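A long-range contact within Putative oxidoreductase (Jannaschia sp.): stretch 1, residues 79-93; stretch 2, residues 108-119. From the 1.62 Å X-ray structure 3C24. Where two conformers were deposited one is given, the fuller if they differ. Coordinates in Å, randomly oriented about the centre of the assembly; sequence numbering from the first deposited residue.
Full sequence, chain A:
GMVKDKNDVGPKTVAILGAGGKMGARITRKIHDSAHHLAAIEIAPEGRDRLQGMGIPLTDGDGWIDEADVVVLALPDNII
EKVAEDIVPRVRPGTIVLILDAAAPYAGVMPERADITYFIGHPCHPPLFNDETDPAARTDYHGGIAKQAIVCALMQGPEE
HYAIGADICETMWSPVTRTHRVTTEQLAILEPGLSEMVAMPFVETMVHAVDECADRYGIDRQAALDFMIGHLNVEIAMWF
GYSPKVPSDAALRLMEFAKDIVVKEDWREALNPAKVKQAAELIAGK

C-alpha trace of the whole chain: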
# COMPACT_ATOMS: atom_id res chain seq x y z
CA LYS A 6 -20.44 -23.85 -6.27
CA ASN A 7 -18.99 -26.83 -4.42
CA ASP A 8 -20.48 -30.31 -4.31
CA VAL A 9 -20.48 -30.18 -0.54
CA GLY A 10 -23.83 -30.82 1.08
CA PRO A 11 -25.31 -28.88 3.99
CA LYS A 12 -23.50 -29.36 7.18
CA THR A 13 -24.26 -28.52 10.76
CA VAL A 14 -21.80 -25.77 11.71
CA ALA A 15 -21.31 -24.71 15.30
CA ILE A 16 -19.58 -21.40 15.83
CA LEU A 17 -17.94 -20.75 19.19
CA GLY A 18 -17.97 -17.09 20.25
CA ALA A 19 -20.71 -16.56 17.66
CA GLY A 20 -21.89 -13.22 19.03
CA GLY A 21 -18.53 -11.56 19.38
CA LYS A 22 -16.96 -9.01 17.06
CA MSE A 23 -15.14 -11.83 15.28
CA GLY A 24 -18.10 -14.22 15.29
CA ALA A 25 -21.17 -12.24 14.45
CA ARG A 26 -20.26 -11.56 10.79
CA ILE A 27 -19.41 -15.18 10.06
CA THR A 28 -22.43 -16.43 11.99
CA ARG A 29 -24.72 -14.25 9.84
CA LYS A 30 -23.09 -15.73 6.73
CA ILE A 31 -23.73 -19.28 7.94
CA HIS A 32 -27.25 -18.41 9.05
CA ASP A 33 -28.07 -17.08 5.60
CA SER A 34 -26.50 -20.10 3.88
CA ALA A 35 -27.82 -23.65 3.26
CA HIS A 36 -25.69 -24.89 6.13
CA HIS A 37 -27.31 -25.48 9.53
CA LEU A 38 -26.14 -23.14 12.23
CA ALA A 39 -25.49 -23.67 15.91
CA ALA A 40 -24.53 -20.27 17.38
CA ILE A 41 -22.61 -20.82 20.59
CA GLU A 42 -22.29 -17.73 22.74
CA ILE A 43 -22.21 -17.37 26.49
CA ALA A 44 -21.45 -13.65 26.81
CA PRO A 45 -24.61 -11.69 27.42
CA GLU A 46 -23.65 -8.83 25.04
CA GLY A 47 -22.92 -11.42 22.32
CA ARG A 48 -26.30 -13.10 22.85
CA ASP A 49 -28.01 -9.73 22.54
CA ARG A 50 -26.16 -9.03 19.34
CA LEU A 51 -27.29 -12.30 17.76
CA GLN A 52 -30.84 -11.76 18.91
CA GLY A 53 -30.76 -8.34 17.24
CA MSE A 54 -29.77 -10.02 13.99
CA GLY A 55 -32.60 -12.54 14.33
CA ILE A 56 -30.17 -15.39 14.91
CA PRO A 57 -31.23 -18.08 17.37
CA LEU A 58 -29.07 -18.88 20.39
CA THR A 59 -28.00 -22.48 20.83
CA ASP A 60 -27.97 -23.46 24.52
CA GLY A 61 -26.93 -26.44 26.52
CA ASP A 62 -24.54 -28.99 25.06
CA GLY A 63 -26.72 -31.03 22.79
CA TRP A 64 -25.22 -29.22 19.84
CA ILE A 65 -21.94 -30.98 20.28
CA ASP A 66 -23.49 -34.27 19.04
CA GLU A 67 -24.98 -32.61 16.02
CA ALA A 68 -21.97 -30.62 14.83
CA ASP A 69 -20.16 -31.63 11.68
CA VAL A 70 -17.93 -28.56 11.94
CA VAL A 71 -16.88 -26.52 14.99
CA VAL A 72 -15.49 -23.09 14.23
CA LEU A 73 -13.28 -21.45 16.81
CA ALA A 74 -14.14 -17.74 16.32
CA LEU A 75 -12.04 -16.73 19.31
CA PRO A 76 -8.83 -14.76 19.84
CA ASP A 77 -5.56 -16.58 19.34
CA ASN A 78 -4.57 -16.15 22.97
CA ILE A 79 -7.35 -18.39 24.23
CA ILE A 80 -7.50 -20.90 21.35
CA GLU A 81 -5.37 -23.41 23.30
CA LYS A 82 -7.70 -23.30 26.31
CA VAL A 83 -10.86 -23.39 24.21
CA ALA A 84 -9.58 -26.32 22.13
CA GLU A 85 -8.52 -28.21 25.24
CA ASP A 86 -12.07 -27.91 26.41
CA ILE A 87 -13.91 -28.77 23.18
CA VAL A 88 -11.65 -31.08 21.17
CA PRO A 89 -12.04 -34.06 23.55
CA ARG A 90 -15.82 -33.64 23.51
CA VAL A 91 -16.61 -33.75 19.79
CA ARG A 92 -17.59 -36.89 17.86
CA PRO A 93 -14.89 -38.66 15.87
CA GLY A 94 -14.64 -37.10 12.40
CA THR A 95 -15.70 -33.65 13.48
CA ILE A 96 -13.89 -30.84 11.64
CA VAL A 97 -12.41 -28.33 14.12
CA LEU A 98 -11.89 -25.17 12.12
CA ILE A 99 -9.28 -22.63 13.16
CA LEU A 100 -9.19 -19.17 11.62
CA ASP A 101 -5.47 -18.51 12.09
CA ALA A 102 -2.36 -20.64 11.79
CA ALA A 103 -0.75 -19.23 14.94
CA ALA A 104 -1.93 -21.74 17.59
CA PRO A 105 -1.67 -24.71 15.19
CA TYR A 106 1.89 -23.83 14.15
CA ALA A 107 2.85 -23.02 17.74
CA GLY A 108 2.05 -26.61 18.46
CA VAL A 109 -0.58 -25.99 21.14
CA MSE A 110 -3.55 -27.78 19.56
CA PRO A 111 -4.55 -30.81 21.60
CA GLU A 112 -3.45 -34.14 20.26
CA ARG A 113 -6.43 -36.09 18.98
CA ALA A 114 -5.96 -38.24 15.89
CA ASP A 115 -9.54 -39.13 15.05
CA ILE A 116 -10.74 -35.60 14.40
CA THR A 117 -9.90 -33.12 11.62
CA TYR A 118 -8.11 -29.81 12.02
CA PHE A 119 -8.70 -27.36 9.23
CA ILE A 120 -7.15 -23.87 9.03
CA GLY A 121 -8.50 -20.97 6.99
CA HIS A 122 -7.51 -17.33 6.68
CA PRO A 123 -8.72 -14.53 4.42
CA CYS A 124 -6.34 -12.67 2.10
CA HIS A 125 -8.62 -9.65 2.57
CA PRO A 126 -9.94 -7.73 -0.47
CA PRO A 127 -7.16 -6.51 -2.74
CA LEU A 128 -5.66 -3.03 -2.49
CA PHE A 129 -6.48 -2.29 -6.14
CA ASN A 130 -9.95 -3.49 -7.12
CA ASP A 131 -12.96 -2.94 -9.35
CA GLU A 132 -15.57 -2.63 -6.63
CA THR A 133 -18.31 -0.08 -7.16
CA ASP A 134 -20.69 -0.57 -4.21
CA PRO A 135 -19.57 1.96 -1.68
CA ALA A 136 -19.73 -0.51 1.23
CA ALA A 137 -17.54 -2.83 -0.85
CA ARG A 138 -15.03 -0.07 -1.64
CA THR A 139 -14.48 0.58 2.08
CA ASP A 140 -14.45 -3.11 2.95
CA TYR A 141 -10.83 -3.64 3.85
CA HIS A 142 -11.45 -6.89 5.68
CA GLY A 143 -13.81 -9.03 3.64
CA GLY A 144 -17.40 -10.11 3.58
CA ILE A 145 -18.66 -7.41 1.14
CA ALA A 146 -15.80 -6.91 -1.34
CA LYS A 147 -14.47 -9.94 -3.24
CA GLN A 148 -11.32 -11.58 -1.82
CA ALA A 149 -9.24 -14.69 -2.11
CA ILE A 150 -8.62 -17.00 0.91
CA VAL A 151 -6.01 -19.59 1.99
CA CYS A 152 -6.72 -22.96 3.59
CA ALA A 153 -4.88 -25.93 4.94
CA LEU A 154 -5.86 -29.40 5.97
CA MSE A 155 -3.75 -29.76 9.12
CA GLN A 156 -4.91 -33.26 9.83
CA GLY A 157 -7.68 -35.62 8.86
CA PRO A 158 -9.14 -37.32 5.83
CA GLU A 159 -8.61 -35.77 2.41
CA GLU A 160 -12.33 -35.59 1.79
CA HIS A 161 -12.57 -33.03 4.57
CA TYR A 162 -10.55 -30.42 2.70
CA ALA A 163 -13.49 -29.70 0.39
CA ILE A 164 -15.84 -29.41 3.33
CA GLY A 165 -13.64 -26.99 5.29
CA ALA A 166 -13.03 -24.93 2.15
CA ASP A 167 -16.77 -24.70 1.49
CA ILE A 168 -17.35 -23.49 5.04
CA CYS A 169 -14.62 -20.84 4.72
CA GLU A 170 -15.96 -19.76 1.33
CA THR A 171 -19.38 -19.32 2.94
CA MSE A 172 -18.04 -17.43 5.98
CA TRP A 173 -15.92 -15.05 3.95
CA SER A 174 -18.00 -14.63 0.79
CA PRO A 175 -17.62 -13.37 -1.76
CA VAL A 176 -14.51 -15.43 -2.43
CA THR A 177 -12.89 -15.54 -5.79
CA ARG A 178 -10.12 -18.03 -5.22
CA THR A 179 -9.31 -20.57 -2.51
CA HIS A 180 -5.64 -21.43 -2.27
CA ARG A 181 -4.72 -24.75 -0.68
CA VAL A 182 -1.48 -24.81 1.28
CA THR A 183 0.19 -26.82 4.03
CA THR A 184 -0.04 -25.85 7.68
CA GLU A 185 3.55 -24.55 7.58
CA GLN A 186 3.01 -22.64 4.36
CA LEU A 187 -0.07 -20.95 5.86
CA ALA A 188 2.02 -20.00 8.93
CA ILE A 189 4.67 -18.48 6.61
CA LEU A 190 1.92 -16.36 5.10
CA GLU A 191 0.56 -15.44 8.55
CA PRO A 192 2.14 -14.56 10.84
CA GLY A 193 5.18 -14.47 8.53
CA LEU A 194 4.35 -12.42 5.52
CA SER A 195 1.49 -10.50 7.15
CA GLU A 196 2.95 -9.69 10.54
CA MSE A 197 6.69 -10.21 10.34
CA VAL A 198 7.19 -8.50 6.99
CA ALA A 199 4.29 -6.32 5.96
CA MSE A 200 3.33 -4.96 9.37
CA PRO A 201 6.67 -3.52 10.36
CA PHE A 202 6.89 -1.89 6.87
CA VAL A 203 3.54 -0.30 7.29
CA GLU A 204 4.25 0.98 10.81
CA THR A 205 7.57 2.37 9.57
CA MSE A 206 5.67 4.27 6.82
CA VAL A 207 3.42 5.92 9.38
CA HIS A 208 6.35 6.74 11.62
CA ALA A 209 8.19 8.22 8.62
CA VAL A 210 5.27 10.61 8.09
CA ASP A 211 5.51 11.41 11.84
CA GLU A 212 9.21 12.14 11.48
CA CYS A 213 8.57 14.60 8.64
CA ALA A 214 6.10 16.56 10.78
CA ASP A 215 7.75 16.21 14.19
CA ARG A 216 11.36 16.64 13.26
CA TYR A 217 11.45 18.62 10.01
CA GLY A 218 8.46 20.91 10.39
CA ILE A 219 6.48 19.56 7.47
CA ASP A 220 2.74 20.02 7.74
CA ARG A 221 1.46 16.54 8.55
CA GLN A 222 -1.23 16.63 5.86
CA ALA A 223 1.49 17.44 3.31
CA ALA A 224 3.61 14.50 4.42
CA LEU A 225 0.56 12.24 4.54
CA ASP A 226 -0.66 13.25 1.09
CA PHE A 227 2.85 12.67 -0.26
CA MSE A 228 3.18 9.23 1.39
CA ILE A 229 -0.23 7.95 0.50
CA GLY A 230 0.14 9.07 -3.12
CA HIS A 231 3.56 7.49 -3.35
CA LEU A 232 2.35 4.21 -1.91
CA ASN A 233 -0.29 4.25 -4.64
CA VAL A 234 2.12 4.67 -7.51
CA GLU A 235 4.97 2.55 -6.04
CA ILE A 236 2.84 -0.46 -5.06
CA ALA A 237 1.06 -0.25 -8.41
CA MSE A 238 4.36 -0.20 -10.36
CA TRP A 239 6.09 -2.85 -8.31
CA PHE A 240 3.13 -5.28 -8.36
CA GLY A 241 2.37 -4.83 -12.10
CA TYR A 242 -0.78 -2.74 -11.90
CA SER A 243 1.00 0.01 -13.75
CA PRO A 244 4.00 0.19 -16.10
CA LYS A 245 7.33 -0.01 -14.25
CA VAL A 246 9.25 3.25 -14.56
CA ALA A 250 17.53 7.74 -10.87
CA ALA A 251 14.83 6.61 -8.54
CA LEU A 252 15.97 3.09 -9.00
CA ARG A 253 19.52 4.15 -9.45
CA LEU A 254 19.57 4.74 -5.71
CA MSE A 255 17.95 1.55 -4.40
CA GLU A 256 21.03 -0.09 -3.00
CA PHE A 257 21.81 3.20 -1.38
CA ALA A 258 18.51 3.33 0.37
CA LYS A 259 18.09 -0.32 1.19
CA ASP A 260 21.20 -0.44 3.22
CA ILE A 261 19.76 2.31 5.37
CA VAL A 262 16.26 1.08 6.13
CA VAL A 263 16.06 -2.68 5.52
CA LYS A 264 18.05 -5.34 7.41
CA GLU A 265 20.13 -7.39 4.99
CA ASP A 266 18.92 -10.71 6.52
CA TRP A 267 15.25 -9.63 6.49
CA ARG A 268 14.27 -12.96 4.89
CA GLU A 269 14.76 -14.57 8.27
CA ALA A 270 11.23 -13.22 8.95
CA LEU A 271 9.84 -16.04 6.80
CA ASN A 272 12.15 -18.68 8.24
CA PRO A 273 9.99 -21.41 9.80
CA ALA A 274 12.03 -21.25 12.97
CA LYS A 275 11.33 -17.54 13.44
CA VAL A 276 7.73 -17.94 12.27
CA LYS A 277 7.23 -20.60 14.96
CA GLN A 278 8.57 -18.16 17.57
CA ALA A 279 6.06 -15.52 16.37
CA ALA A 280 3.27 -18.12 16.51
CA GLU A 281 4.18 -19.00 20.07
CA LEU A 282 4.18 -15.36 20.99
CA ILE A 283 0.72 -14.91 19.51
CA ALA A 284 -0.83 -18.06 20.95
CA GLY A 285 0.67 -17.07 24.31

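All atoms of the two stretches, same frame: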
# COMPACT_ATOMS: atom_id res chain seq x y z
N ILE A 79 -6.58 -17.47 23.41
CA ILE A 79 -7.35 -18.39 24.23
C ILE A 79 -7.67 -19.66 23.43
O ILE A 79 -8.33 -20.56 23.93
CB ILE A 79 -8.64 -17.76 24.81
CG1 ILE A 79 -9.68 -17.48 23.74
CG2 ILE A 79 -8.33 -16.46 25.58
CD1 ILE A 79 -11.02 -17.18 24.34
N ILE A 80 -7.20 -19.72 22.20
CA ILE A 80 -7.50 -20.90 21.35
C ILE A 80 -7.04 -22.20 22.02
O ILE A 80 -7.74 -23.24 21.98
CB ILE A 80 -6.92 -20.75 19.92
CG1 ILE A 80 -7.75 -19.77 19.10
CG2 ILE A 80 -6.92 -22.10 19.19
CD1 ILE A 80 -9.16 -20.25 18.79
N GLU A 81 -5.89 -22.17 22.67
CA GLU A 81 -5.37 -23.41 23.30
C GLU A 81 -6.33 -23.91 24.38
O GLU A 81 -6.65 -25.10 24.46
CB GLU A 81 -3.98 -23.25 23.90
CG GLU A 81 -3.58 -24.50 24.65
CD GLU A 81 -2.19 -24.43 25.31
OE1 GLU A 81 -1.45 -23.45 25.09
OE2 GLU A 81 -1.86 -25.38 26.01
N LYS A 82 -6.78 -22.99 25.21
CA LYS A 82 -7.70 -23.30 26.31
C LYS A 82 -9.04 -23.76 25.79
O LYS A 82 -9.57 -24.80 26.25
CB LYS A 82 -7.90 -22.07 27.23
CG LYS A 82 -8.77 -22.36 28.43
N VAL A 83 -9.53 -23.06 24.78
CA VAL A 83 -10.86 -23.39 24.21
C VAL A 83 -10.82 -24.77 23.54
O VAL A 83 -11.71 -25.63 23.73
CB VAL A 83 -11.37 -22.35 23.26
CG1 VAL A 83 -12.71 -22.81 22.64
CG2 VAL A 83 -11.58 -21.03 24.01
N ALA A 84 -9.73 -25.01 22.82
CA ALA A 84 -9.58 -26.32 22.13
C ALA A 84 -9.41 -27.45 23.11
O ALA A 84 -9.86 -28.57 22.89
CB ALA A 84 -8.41 -26.26 21.19
N GLU A 85 -8.72 -27.17 24.21
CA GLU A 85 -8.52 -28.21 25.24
C GLU A 85 -9.84 -28.62 25.84
O GLU A 85 -10.02 -29.74 26.27
CB GLU A 85 -7.55 -27.75 26.32
CG GLU A 85 -6.11 -27.79 25.77
CD GLU A 85 -5.05 -27.09 26.64
OE1 GLU A 85 -5.42 -26.47 27.65
OE2 GLU A 85 -3.84 -27.19 26.31
N ASP A 86 -10.75 -27.67 25.86
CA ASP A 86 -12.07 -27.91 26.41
C ASP A 86 -12.95 -28.69 25.43
O ASP A 86 -13.53 -29.73 25.78
CB ASP A 86 -12.75 -26.60 26.72
CG ASP A 86 -14.17 -26.79 27.24
OD1 ASP A 86 -14.74 -27.89 27.07
OD2 ASP A 86 -14.72 -25.83 27.81
N ILE A 87 -12.97 -28.23 24.19
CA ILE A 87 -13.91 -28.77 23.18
C ILE A 87 -13.42 -29.98 22.40
O ILE A 87 -14.17 -30.91 22.14
CB ILE A 87 -14.44 -27.66 22.18
CG1 ILE A 87 -15.70 -28.17 21.45
CG2 ILE A 87 -13.40 -27.19 21.14
CD1 ILE A 87 -16.90 -28.49 22.35
N VAL A 88 -12.15 -29.97 22.00
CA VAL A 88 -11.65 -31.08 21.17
C VAL A 88 -11.95 -32.47 21.73
O VAL A 88 -12.34 -33.37 20.98
CB VAL A 88 -10.14 -30.90 20.77
CG1 VAL A 88 -9.48 -32.22 20.23
CG2 VAL A 88 -10.01 -29.76 19.77
N PRO A 89 -11.75 -32.70 23.05
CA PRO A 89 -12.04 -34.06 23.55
C PRO A 89 -13.51 -34.44 23.59
O PRO A 89 -13.85 -35.64 23.80
CB PRO A 89 -11.51 -34.03 24.98
CG PRO A 89 -10.52 -32.91 25.01
CD PRO A 89 -10.99 -31.90 24.03
N ARG A 90 -14.37 -33.45 23.39
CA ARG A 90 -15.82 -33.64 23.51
C ARG A 90 -16.57 -33.93 22.22
O ARG A 90 -17.69 -34.42 22.22
CB ARG A 90 -16.48 -32.40 24.19
CG ARG A 90 -15.89 -32.01 25.54
CD ARG A 90 -16.62 -30.75 26.12
NE ARG A 90 -17.98 -31.09 26.52
CZ ARG A 90 -18.89 -30.23 26.97
NH1 ARG A 90 -18.59 -28.95 27.09
NH2 ARG A 90 -20.09 -30.65 27.32
N VAL A 91 -15.94 -33.59 21.09
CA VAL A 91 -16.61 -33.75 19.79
C VAL A 91 -16.60 -35.20 19.30
O VAL A 91 -15.78 -36.00 19.74
CB VAL A 91 -16.03 -32.80 18.73
CG1 VAL A 91 -16.22 -31.32 19.18
CG2 VAL A 91 -14.53 -33.15 18.42
N ARG A 92 -17.53 -35.54 18.41
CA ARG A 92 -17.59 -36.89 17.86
C ARG A 92 -16.41 -37.13 16.92
O ARG A 92 -15.86 -36.18 16.32
CB ARG A 92 -18.89 -37.10 17.07
CG ARG A 92 -20.17 -37.00 17.89
CD ARG A 92 -21.36 -36.99 16.89
NE ARG A 92 -21.36 -35.81 15.99
CZ ARG A 92 -22.19 -35.67 14.96
NH1 ARG A 92 -23.07 -36.61 14.66
NH2 ARG A 92 -22.13 -34.59 14.20
N PRO A 93 -15.96 -38.39 16.81
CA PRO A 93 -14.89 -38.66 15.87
C PRO A 93 -15.29 -38.10 14.51
O PRO A 93 -16.45 -38.16 14.12
CB PRO A 93 -14.88 -40.19 15.81
CG PRO A 93 -15.29 -40.59 17.23
CD PRO A 93 -16.36 -39.59 17.58
N GLY A 108 2.07 -25.26 17.96
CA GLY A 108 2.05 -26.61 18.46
C GLY A 108 1.22 -26.82 19.72
O GLY A 108 1.43 -27.79 20.45
N VAL A 109 0.24 -25.96 19.91
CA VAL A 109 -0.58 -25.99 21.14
C VAL A 109 -1.93 -26.63 20.98
O VAL A 109 -2.67 -26.75 21.95
CB VAL A 109 -0.72 -24.56 21.77
CG1 VAL A 109 0.67 -23.98 22.03
CG2 VAL A 109 -1.49 -23.61 20.89
N MSE A 110 -2.26 -27.08 19.77
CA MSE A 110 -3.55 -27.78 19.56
C MSE A 110 -3.51 -29.13 20.25
O MSE A 110 -2.48 -29.83 20.21
CB MSE A 110 -3.91 -27.96 18.07
CG MSE A 110 -4.00 -26.65 17.29
SE MSE A 110 -5.27 -25.37 18.05
CE MSE A 110 -6.83 -26.28 17.65
N PRO A 111 -4.61 -29.52 20.92
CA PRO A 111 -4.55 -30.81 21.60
C PRO A 111 -4.38 -31.92 20.63
O PRO A 111 -4.87 -31.86 19.52
CB PRO A 111 -5.92 -30.93 22.26
CG PRO A 111 -6.55 -29.63 22.19
CD PRO A 111 -5.88 -28.81 21.15
N GLU A 112 -3.65 -32.93 21.06
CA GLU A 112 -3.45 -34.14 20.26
C GLU A 112 -4.67 -35.04 20.32
O GLU A 112 -5.03 -35.55 21.37
CB GLU A 112 -2.23 -34.93 20.78
CG GLU A 112 -1.89 -36.15 19.98
CD GLU A 112 -0.83 -37.03 20.65
OE1 GLU A 112 -0.32 -36.65 21.73
OE2 GLU A 112 -0.52 -38.10 20.10
N ARG A 113 -5.28 -35.21 19.16
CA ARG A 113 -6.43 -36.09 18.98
C ARG A 113 -6.51 -36.49 17.49
O ARG A 113 -6.96 -35.72 16.63
CB ARG A 113 -7.73 -35.45 19.46
CG ARG A 113 -8.91 -36.47 19.34
CD ARG A 113 -10.26 -36.00 19.80
NE ARG A 113 -11.19 -37.06 19.45
CZ ARG A 113 -12.49 -37.02 19.61
NH1 ARG A 113 -13.07 -35.98 20.17
NH2 ARG A 113 -13.20 -38.05 19.19
N ALA A 114 -6.16 -37.73 17.25
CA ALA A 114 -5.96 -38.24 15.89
C ALA A 114 -7.19 -38.42 15.04
O ALA A 114 -7.12 -38.29 13.82
CB ALA A 114 -5.22 -39.58 15.95
N ASP A 115 -8.29 -38.72 15.71
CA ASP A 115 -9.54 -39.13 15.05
C ASP A 115 -10.52 -38.00 14.81
O ASP A 115 -11.70 -38.23 14.49
CB ASP A 115 -10.24 -40.24 15.81
CG ASP A 115 -10.82 -39.76 17.14
OD1 ASP A 115 -10.06 -39.05 17.83
OD2 ASP A 115 -11.96 -40.17 17.51
N ILE A 116 -9.99 -36.79 14.83
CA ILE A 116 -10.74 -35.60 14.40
C ILE A 116 -9.91 -34.87 13.31
O ILE A 116 -8.74 -35.16 13.08
CB ILE A 116 -11.23 -34.65 15.53
CG1 ILE A 116 -10.06 -34.09 16.38
CG2 ILE A 116 -12.26 -35.38 16.43
CD1 ILE A 116 -9.32 -32.90 15.83
N THR A 117 -10.53 -33.89 12.67
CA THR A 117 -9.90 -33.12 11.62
C THR A 117 -9.64 -31.71 12.12
O THR A 117 -10.48 -31.13 12.81
CB THR A 117 -10.85 -33.02 10.40
OG1 THR A 117 -10.96 -34.31 9.78
CG2 THR A 117 -10.39 -31.95 9.38
N TYR A 118 -8.47 -31.21 11.80
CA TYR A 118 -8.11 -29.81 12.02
C TYR A 118 -7.95 -29.19 10.66
O TYR A 118 -7.19 -29.69 9.81
CB TYR A 118 -6.79 -29.66 12.82
CG TYR A 118 -6.87 -29.92 14.30
CD1 TYR A 118 -7.76 -29.27 15.09
CD2 TYR A 118 -5.91 -30.70 14.93
CE1 TYR A 118 -7.80 -29.49 16.46
CE2 TYR A 118 -5.94 -30.93 16.30
CZ TYR A 118 -6.85 -30.31 17.06
OH TYR A 118 -6.82 -30.53 18.43
N PHE A 119 -8.69 -28.11 10.46
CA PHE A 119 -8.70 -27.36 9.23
C PHE A 119 -8.45 -25.91 9.60
O PHE A 119 -9.08 -25.39 10.50
CB PHE A 119 -10.05 -27.52 8.54
CG PHE A 119 -10.09 -26.92 7.15
CD1 PHE A 119 -10.39 -25.58 6.95
CD2 PHE A 119 -9.89 -27.70 6.04
CE1 PHE A 119 -10.41 -25.04 5.68
CE2 PHE A 119 -9.92 -27.14 4.79
CZ PHE A 119 -10.21 -25.82 4.62
O HOH W 1 -3.18 -28.59 24.00

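The most unusual feature of this contact is Arg 113, whose NH1 donates to two backbone carbonyls of the other stretch, Val 88 O and Val 91 O. Its side chain is fully extended, with chi1, chi2 and chi3 all t. This carries the guanidinium to the backbone of Val 88 and Val 91. Arg 113 NH1 donates to two carbonyls, Val 88 O at 2.8 Å and Val 91 O at 2.7 Å. A weak bond also runs from Arg 113 NH2 to Val 91 O at 3.3 Å. Both carbonyl oxygens lie at the edge of the guanidinium, near its plane, where its N-H groups point.

Asp 115 holds the same group from within its own stretch. Arg 113 NE donates to Asp 115 OD1 at 2.8 Å, and Arg 113 NH2 donates to Asp 115 OD2 at 3.0 Å. The carboxylate thus pairs with two guanidinium nitrogens in a salt bridge. Arg 113 and Asp 115 both belong to a type I turn that runs from Arg 113 to Ile 116. Pro 93 packs beside this pair, with its CG 3.4 Å from Asp 115 OD2 and 3.8 Å from Arg 113 NH2.

Val 88 is the apolar centre of the contact. Its CB-to-CG1 branch lies 3.8 Å from Arg 113 CB, measured from CG1, so it packs on the aliphatic part of that side chain. Val 88 CG2 meets the edge of the Tyr 118 ring, 4.0 Å from CE1. The Tyr 118 hydroxyl is itself engaged: OH donates to Pro 111 O at 2.6 Å, tying the strand to the preceding loop. Further along, Val 91 CG2 packs against Ile 116 CG2 at 3.8 Å.

Along the helix, small and apolar side chains meet the loop. Ala 84 CB is 3.6 Å from Pro 111 CD, a close fit between a methyl group and a proline ring. Met 110 is a selenomethionine. Its CA-to-CB bond points away, but the end of the side chain comes nearer to the helix. Met 110 SE lies 3.8 Å from Ile 80 CG2, and Met 110 CE lies 3.9 Å from Ala 84 CB.

Two glutamates of the helix, Glu 81 and Glu 85, lie near Val 109. Glu 81 OE1 approaches Val 109 CB at 3.6 Å. A water bridges the two stretches, donating to Glu 85 OE2 and to Val 109 O, each 2.8 Å from the water oxygen. Glu 81 OE2 and Glu 85 OE2 are only 2.7 Å apart, so one acid group probably holds a proton.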